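Local coordinates for protein enoyl-CoA hydratase/isomerase (PDB 3QXZ) that probably hydrates or isomerises enoyl-CoA thioesters, as a mycobacterial member of the crotonase-like enoyl-CoA hydratase/isomerase family, at residues L116-D121 against T177-R182; A160-T165 against A171-E176. One frame throughout, in Å; residues are numbered along the deposited sequence.

Contact 1: L116-D121 against T177-R182; sequences LALHAD and TGLANR
In the buried centre of the crotonase fold, a turn and a helix end meet through a pair of leucines: Leu118, in the type I turn from Ala117 to Ala120 at the end of helix 112-117, and Leu179, beyond the Schellman motif that ends helix 171-177 at Gly178. In the leucine pair a single methyl of Leu118 does the touching: Leu118 CD2 lies 3.8 Å from Leu179 CG and equally close to Leu179 CD2, over the fork of the opposing isobutyl group. The side chains cross at about a right angle. On Leu179 the branch is swung anti to the backbone N (chi1 -174°), carrying the fork to its partner. Asp121 O and Asn181 OD1 approach to 4.4 Å without bonding. No hydrogen bond crosses directly; Arg123 links the segments instead, taking Ala117 O and Ala120 O through NH1 and Leu179 O through NE, while its backbone N bonds to Asn181 OD1. Asn181 ND2 donates to Ala157 O and Glu161 OE1 of the second subunit. Helix 151-165 lies against both leucines, with Leu153 touching Leu118 and Val154 touching Leu179, and the segments lead into neighbouring parallel strands 122-126 and 182-184.

Contact 2: A160-T165 against A171-E176; sequences AELLLT and AQRAVE. With K (potassium ion), chain E.
An end-on, two-pronged salt bridge near a subunit interface ties helix 151-165 to helix 171-177, the next helix along the chain. Arg173, in the conformer described here, one of two modelled, offers both terminal nitrogens to Glu161, one to each carboxylate oxygen. The shorter prong runs from Arg173 NH2 to Glu161 OE1 at 2.8 Å, almost perfectly straight at 178°, and meets the oxygen on its syn side, though well out of the carboxylate plane. The second, from Arg173 NH1 to Glu161 OE2, is longer at 3.2 Å and reaches its oxygen from above the carboxylate plane. Both oxygens lie near the guanidinium plane, at its edge, but the carboxylate is turned 44° against that plane, so the pair is twisted rather than flat. Two extended chains span the gap: Arg173 leaves its helix with CG anti to the backbone N (chi1 -165°) and runs straight out to NE, while Glu161 is stretched likewise from the other side.

Behind the acid, Glu161 O takes Thr165 N and Thr165 OG1 from opposite faces of its plane, the hydroxyl bond measuring 2.6 Å. At the far end of the other segment, Glu176 O binds a potassium ion at 2.9 Å; three waters and Glu176 O of each of the other two subunits complete its shell, so the ion joins all three chains. Glu161 OE1 also accepts a side-chain amide of the third subunit, so that oxygen is gripped by two nitrogens from two chains. With the arginine and this amide both donating to it, the buried carboxylate is probably held as an anion, its charge balanced within its own chain while one oxygen also serves the trimer interface.

How the contacts relate
Contact 2 is nested along the chain within the loop closed by contact 1, and the two share only helix 171-177: contact 1 sets the loop after it against the turn at the end of helix 112-117, while contact 2 ties the helix itself to helix 151-165. They meet where Ala180 N probably bonds to Ala174 O, 3.0 Å away. Contact 1 is central, about 7 Å from the centre of the chain to its own centre, and mainly apolar, a leucine pair with no hydrogen bond across; contact 2, about 17 Å from that centre, is ionic and lies toward the subunit boundary. Around the trimer, contact 1 of one subunit meets contact 2 of another.

Contact 1: L116-D121 against T177-R182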
ATOM      1  N   LEU A 116      -7.032 -17.295   2.532  1.00  8.44           N
ATOM      2  CA  LEU A 116      -5.924 -18.172   2.119  1.00  9.00           C
ATOM      3  C   LEU A 116      -5.353 -17.786   0.755  1.00  8.31           C
ATOM      4  O   LEU A 116      -4.140 -17.921   0.531  1.00  8.66           O
ATOM      5  CB  LEU A 116      -6.308 -19.648   2.121  1.00 10.25           C
ATOM      6  CG  LEU A 116      -6.500 -20.172   3.523  1.00 13.06           C
ATOM      7  CD1 LEU A 116      -7.067 -21.548   3.427  1.00 15.99           C
ATOM      8  CD2 LEU A 116      -5.222 -20.164   4.365  1.00 14.39           C
ATOM      9  N   ALA A 117      -6.191 -17.331  -0.167  1.00  7.61           N
ATOM     10  CA  ALA A 117      -5.675 -16.861  -1.459  1.00  7.74           C
ATOM     11  C   ALA A 117      -4.776 -15.645  -1.292  1.00  7.63           C
ATOM     12  O   ALA A 117      -3.813 -15.464  -2.068  1.00  7.84           O
ATOM     13  CB  ALA A 117      -6.817 -16.559  -2.411  1.00  8.74           C
ATOM     14  N   LEU A 118      -5.058 -14.837  -0.264  1.00  7.06           N
ATOM     15  CA  LEU A 118      -4.223 -13.661   0.016  1.00  7.06           C
ATOM     16  C   LEU A 118      -2.811 -14.027   0.471  1.00  7.64           C
ATOM     17  O   LEU A 118      -1.958 -13.149   0.535  1.00  8.31           O
ATOM     18  CB  LEU A 118      -4.876 -12.737   1.040  1.00  7.20           C
ATOM     19  CG  LEU A 118      -6.222 -12.127   0.669  1.00  7.72           C
ATOM     20  CD1 LEU A 118      -6.678 -11.231   1.829  1.00  8.50           C
ATOM     21  CD2 LEU A 118      -6.204 -11.338  -0.663  1.00  8.29           C
ATOM     22  N   HIS A 119      -2.536 -15.303   0.782  1.00  7.13           N
ATOM     23  CA  HIS A 119      -1.162 -15.682   1.152  1.00  7.41           C
ATOM     24  C   HIS A 119      -0.261 -15.777  -0.068  1.00  7.04           C
ATOM     25  O   HIS A 119       0.966 -15.737   0.084  1.00  7.91           O
ATOM     26  CB  HIS A 119      -1.124 -17.033   1.853  1.00  7.67           C
ATOM     27  CG  HIS A 119      -1.762 -17.046   3.199  1.00  7.44           C
ATOM     28  ND1 HIS A 119      -1.780 -18.177   3.977  1.00 11.13           N
ATOM     29  CD2 HIS A 119      -2.393 -16.079   3.903  1.00  9.24           C
ATOM     30  CE1 HIS A 119      -2.395 -17.904   5.118  1.00 10.37           C
ATOM     31  NE2 HIS A 119      -2.782 -16.644   5.095  1.00 10.71           N
ATOM     32  N   ALA A 120      -0.838 -15.967  -1.256  1.00  7.12           N
ATOM     33  CA  ALA A 120      -0.038 -16.168  -2.465  1.00  7.23           C
ATOM     34  C   ALA A 120       0.698 -14.883  -2.867  1.00  6.67           C
ATOM     35  O   ALA A 120       0.278 -13.766  -2.529  1.00  6.97           O
ATOM     36  CB  ALA A 120      -0.915 -16.653  -3.631  1.00  8.02           C
ATOM     37  N   ASP A 121       1.806 -15.040  -3.586  1.00  6.95           N
ATOM     38  CA  ASP A 121       2.534 -13.870  -4.091  1.00  6.97           C
ATOM     39  C   ASP A 121       1.727 -13.095  -5.115  1.00  7.02           C
ATOM     40  O   ASP A 121       1.757 -11.857  -5.153  1.00  8.09           O
ATOM     41  CB  ASP A 121       3.848 -14.334  -4.712  1.00  7.43           C
ATOM     42  CG  ASP A 121       4.701 -15.094  -3.742  1.00  7.55           C
ATOM     43  OD1 ASP A 121       4.950 -14.552  -2.636  1.00  8.03           O
ATOM     44  OD2 ASP A 121       5.112 -16.233  -4.060  1.00  7.66           O
ATOM     45  N   THR A 177      -7.560  -2.097  -7.041  1.00  9.50           N
ATOM     46  CA  THR A 177      -7.100  -1.742  -5.697  1.00  8.98           C
ATOM     47  C   THR A 177      -5.767  -2.364  -5.294  1.00  8.25           C
ATOM     48  O   THR A 177      -5.187  -1.939  -4.309  1.00  9.28           O
ATOM     49  CB  THR A 177      -8.143  -2.124  -4.645  1.00  9.50           C
ATOM     50  OG1 THR A 177      -8.394  -3.531  -4.703  1.00  9.35           O
ATOM     51  CG2 THR A 177      -9.432  -1.325  -4.862  1.00 11.52           C
ATOM     52  N   GLY A 178      -5.282  -3.332  -6.065  1.00  7.35           N
ATOM     53  CA  GLY A 178      -4.014  -3.976  -5.776  1.00  7.29           C
ATOM     54  C   GLY A 178      -4.110  -5.328  -5.097  1.00  6.75           C
ATOM     55  O   GLY A 178      -3.074  -5.949  -4.817  1.00  7.39           O
ATOM     56  N   LEU A 179      -5.325  -5.811  -4.842  1.00  7.27           N
ATOM     57  CA  LEU A 179      -5.495  -7.138  -4.235  1.00  6.96           C
ATOM     58  C   LEU A 179      -5.045  -8.236  -5.193  1.00  6.98           C
ATOM     59  O   LEU A 179      -4.460  -9.249  -4.781  1.00  8.34           O
ATOM     60  CB  LEU A 179      -6.964  -7.330  -3.827  1.00  6.93           C
ATOM     61  CG  LEU A 179      -7.316  -8.608  -3.044  1.00  8.45           C
ATOM     62  CD1 LEU A 179      -8.506  -8.366  -2.121  1.00  9.36           C
ATOM     63  CD2 LEU A 179      -7.576  -9.839  -3.933  1.00  9.71           C
ATOM     64  N   ALA A 180      -5.376  -8.058  -6.473  1.00  7.21           N
ATOM     65  CA  ALA A 180      -5.113  -9.042  -7.523  1.00  8.50           C
ATOM     66  C   ALA A 180      -4.255  -8.429  -8.602  1.00  8.31           C
ATOM     67  O   ALA A 180      -4.274  -7.213  -8.831  1.00  9.08           O
ATOM     68  CB  ALA A 180      -6.443  -9.546  -8.124  1.00  9.37           C
ATOM     69  N   ASN A 181      -3.513  -9.286  -9.292  1.00  8.34           N
ATOM     70  CA  ASN A 181      -2.622  -8.860 -10.356  1.00  8.21           C
ATOM     71  C   ASN A 181      -3.325  -8.675 -11.681  1.00  9.35           C
ATOM     72  O   ASN A 181      -2.945  -7.819 -12.477  1.00 11.51           O
ATOM     73  CB  ASN A 181      -1.459  -9.853 -10.489  1.00  8.48           C
ATOM     74  CG  ASN A 181      -0.657  -9.938  -9.224  1.00  7.09           C
ATOM     75  OD1 ASN A 181      -1.087 -10.527  -8.226  1.00  8.03           O
ATOM     76  ND2 ASN A 181       0.519  -9.309  -9.249  1.00  7.89           N
ATOM     77  N   ARG A 182      -4.321  -9.510 -11.923  1.00  9.61           N
ATOM     78  CA  ARG A 182      -4.999  -9.559 -13.214  1.00 10.21           C
ATOM     79  C   ARG A 182      -6.362 -10.194 -13.024  1.00 10.18           C
ATOM     80  O   ARG A 182      -6.555 -11.027 -12.120  1.00  9.68           O
ATOM     81  CB  ARG A 182      -4.164 -10.395 -14.212  1.00 11.88           C
ATOM     82  CG  ARG A 182      -4.653 -10.329 -15.671  1.00 13.56           C
ATOM     83  CD  ARG A 182      -3.739 -11.101 -16.590  1.00 18.98           C
ATOM     84  NE  ARG A 182      -4.089 -10.819 -17.979  1.00 22.96           N
ATOM     85  CZ  ARG A 182      -3.594 -11.474 -19.025  1.00 24.79           C
ATOM     86  NH1 ARG A 182      -2.720 -12.460 -18.842  1.00 24.72           N
ATOM     87  NH2 ARG A 182      -3.981 -11.144 -20.257  1.00 25.30           N
TER

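Contact 2: A160-T165 against A171-E176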
ATOM      1  N   ALA A 160     -10.330  -1.806   5.431  1.00  6.55           N
ATOM      2  CA  ALA A 160     -11.371  -1.621   6.447  1.00  6.47           C
ATOM      3  C   ALA A 160     -12.749  -1.892   5.853  1.00  7.25           C
ATOM      4  O   ALA A 160     -13.602  -2.511   6.506  1.00  7.38           O
ATOM      5  CB  ALA A 160     -11.282  -0.209   7.031  1.00  7.62           C
ATOM      6  N   GLU A 161     -13.016  -1.404   4.641  1.00  7.05           N
ATOM      7  CA  GLU A 161     -14.334  -1.634   4.044  1.00  7.31           C
ATOM      8  C   GLU A 161     -14.568  -3.139   3.876  1.00  7.17           C
ATOM      9  O   GLU A 161     -15.624  -3.654   4.268  1.00  7.41           O
ATOM     10  CB  GLU A 161     -14.399  -0.966   2.679  1.00  7.52           C
ATOM     11  CG  GLU A 161     -15.718  -1.183   1.963  1.00 10.64           C
ATOM     12  CD  GLU A 161     -15.729  -0.624   0.553  1.00 13.49           C
ATOM     13  OE1 GLU A 161     -14.832   0.130   0.156  1.00 11.48           O
ATOM     14  OE2 GLU A 161     -16.657  -0.996  -0.186  1.00 18.39           O
ATOM     15  N   LEU A 162     -13.620  -3.877   3.301  1.00  6.75           N
ATOM     16  CA  LEU A 162     -13.847  -5.292   3.041  0.70  7.33           C
ATOM     17  C   LEU A 162     -13.964  -6.074   4.349  1.00  7.05           C
ATOM     18  O   LEU A 162     -14.818  -6.967   4.452  1.00  7.84           O
ATOM     19  CB  LEU A 162     -12.750  -5.859   2.131  0.70  8.10           C
ATOM     20  CG  LEU A 162     -12.661  -5.191   0.754  0.70  9.09           C
ATOM     21  CD1 LEU A 162     -11.624  -5.893  -0.131  0.70 10.68           C
ATOM     22  CD2 LEU A 162     -14.032  -5.153   0.054  0.70 11.03           C
ATOM     23  N   LEU A 163     -13.156  -5.739   5.357  1.00  7.11           N
ATOM     24  CA  LEU A 163     -13.167  -6.522   6.619  1.00  7.46           C
ATOM     25  C   LEU A 163     -14.299  -6.143   7.563  1.00  7.96           C
ATOM     26  O   LEU A 163     -14.858  -7.022   8.239  1.00  8.36           O
ATOM     27  CB  LEU A 163     -11.833  -6.387   7.345  1.00  7.71           C
ATOM     28  CG  LEU A 163     -10.609  -6.854   6.540  1.00  7.04           C
ATOM     29  CD1 LEU A 163      -9.373  -6.740   7.430  1.00  9.49           C
ATOM     30  CD2 LEU A 163     -10.796  -8.275   6.006  1.00  9.37           C
ATOM     31  N   LEU A 164     -14.648  -4.861   7.634  1.00  7.99           N
ATOM     32  CA  LEU A 164     -15.661  -4.397   8.581  1.00  8.41           C
ATOM     33  C   LEU A 164     -17.063  -4.537   8.026  1.00  9.11           C
ATOM     34  O   LEU A 164     -18.013  -4.665   8.810  1.00  9.47           O
ATOM     35  CB  LEU A 164     -15.408  -2.943   8.999  1.00  7.97           C
ATOM     36  CG  LEU A 164     -14.122  -2.644   9.762  1.00  8.81           C
ATOM     37  CD1 LEU A 164     -13.972  -1.179  10.055  1.00  9.87           C
ATOM     38  CD2 LEU A 164     -14.090  -3.436  11.087  1.00 11.18           C
ATOM     39  N   THR A 165     -17.238  -4.483   6.710  1.00  9.01           N
ATOM     40  CA  THR A 165     -18.584  -4.659   6.154  1.00 10.42           C
ATOM     41  C   THR A 165     -18.800  -6.077   5.650  1.00 10.23           C
ATOM     42  O   THR A 165     -19.946  -6.504   5.525  1.00 10.95           O
ATOM     43  CB  THR A 165     -18.928  -3.677   4.999  1.00 10.58           C
ATOM     44  OG1 THR A 165     -18.193  -4.014   3.813  1.00 10.30           O
ATOM     45  CG2 THR A 165     -18.690  -2.228   5.385  1.00 12.48           C
ATOM     46  N   ALA A 171     -13.753  -9.017  -9.370  1.00 11.59           N
ATOM     47  CA  ALA A 171     -12.377  -9.207  -9.829  1.00 11.83           C
ATOM     48  C   ALA A 171     -11.743  -7.915 -10.320  1.00 11.91           C
ATOM     49  O   ALA A 171     -10.567  -7.636 -10.049  1.00 11.70           O
ATOM     50  CB  ALA A 171     -12.325 -10.252 -10.944  1.00 12.49           C
ATOM     51  N   GLN A 172     -12.524  -7.117 -11.052  1.00 11.82           N
ATOM     52  CA  GLN A 172     -12.017  -5.832 -11.558  1.00 12.06           C
ATOM     53  C   GLN A 172     -11.620  -4.883 -10.422  1.00 11.23           C
ATOM     54  O   GLN A 172     -10.571  -4.251 -10.477  1.00 11.14           O
ATOM     55  CB  GLN A 172     -13.014  -5.168 -12.540  1.00 13.20           C
ATOM     56  CG  GLN A 172     -12.558  -3.800 -13.071  1.00 18.25           C
ATOM     57  CD  GLN A 172     -11.314  -3.851 -13.963  1.00 24.44           C
ATOM     58  OE1 GLN A 172     -10.984  -4.893 -14.558  1.00 26.85           O
ATOM     59  NE2 GLN A 172     -10.623  -2.711 -14.071  1.00 27.29           N
ATOM     60  N   ARG A 173     -12.464  -4.776  -9.396  1.00 11.20           N
ATOM     61  CA  ARG A 173     -12.093  -3.936  -8.270  0.50 10.59           C
ATOM     62  C   ARG A 173     -10.871  -4.496  -7.533  1.00 10.60           C
ATOM     63  O   ARG A 173     -10.037  -3.719  -7.068  1.00 10.28           O
ATOM     64  CB  ARG A 173     -13.258  -3.700  -7.316  0.50 10.72           C
ATOM     65  CG  ARG A 173     -12.975  -2.562  -6.359  0.50 10.98           C
ATOM     66  CD  ARG A 173     -14.020  -2.454  -5.283  0.50 12.00           C
ATOM     67  NE  ARG A 173     -13.624  -1.396  -4.368  0.50  9.07           N
ATOM     68  CZ  ARG A 173     -14.156  -1.220  -3.166  0.50  9.27           C
ATOM     69  NH1 ARG A 173     -15.099  -2.060  -2.728  0.50  7.33           N
ATOM     70  NH2 ARG A 173     -13.726  -0.212  -2.407  0.50  9.21           N
ATOM     71  N   ALA A 174     -10.740  -5.821  -7.475  1.00 10.19           N
ATOM     72  CA  ALA A 174      -9.554  -6.430  -6.874  1.00  9.86           C
ATOM     73  C   ALA A 174      -8.284  -6.012  -7.610  1.00  9.01           C
ATOM     74  O   ALA A 174      -7.252  -5.733  -6.980  1.00  9.48           O
ATOM     75  CB  ALA A 174      -9.706  -7.933  -6.838  1.00  9.44           C
ATOM     76  N   VAL A 175      -8.331  -5.951  -8.941  1.00  9.02           N
ATOM     77  CA  VAL A 175      -7.171  -5.493  -9.696  1.00  9.49           C
ATOM     78  C   VAL A 175      -6.942  -4.002  -9.494  1.00  9.81           C
ATOM     79  O   VAL A 175      -5.811  -3.578  -9.262  1.00 10.49           O
ATOM     80  CB  VAL A 175      -7.321  -5.803 -11.209  1.00  9.40           C
ATOM     81  CG1 VAL A 175      -6.178  -5.205 -12.001  1.00 11.15           C
ATOM     82  CG2 VAL A 175      -7.413  -7.297 -11.440  1.00 11.41           C
ATOM     83  N   GLU A 176      -8.010  -3.203  -9.565  1.00 10.14           N
ATOM     84  CA  GLU A 176      -7.893  -1.740  -9.423  1.00 10.53           C
ATOM     85  C   GLU A 176      -7.260  -1.340  -8.092  1.00 11.05           C
ATOM     86  O   GLU A 176      -6.500  -0.383  -8.024  1.00 13.12           O
ATOM     87  CB  GLU A 176      -9.263  -1.063  -9.547  1.00 12.15           C
ATOM     88  CG  GLU A 176      -9.834  -1.129 -10.964  1.00 15.05           C
ATOM     89  CD  GLU A 176     -11.304  -0.786 -11.027  1.00 19.22           C
ATOM     90  OE1 GLU A 176     -11.920  -0.606  -9.948  1.00 21.55           O
ATOM     91  OE2 GLU A 176     -11.842  -0.708 -12.166  1.00 22.53           O
TER
HETATM   92  K     K E 263      -4.639   1.674  -7.245  1.00 19.71           K
HETATM   93  O   HOH W   1      -6.565   1.815  -5.237  1.00 23.21           O
HETATM   94  O   HOH W   2      -2.692   3.743  -7.206  1.00 18.69           O
HETATM   95  O   HOH W   3      -3.513  -0.876  -7.620  1.00 24.59           O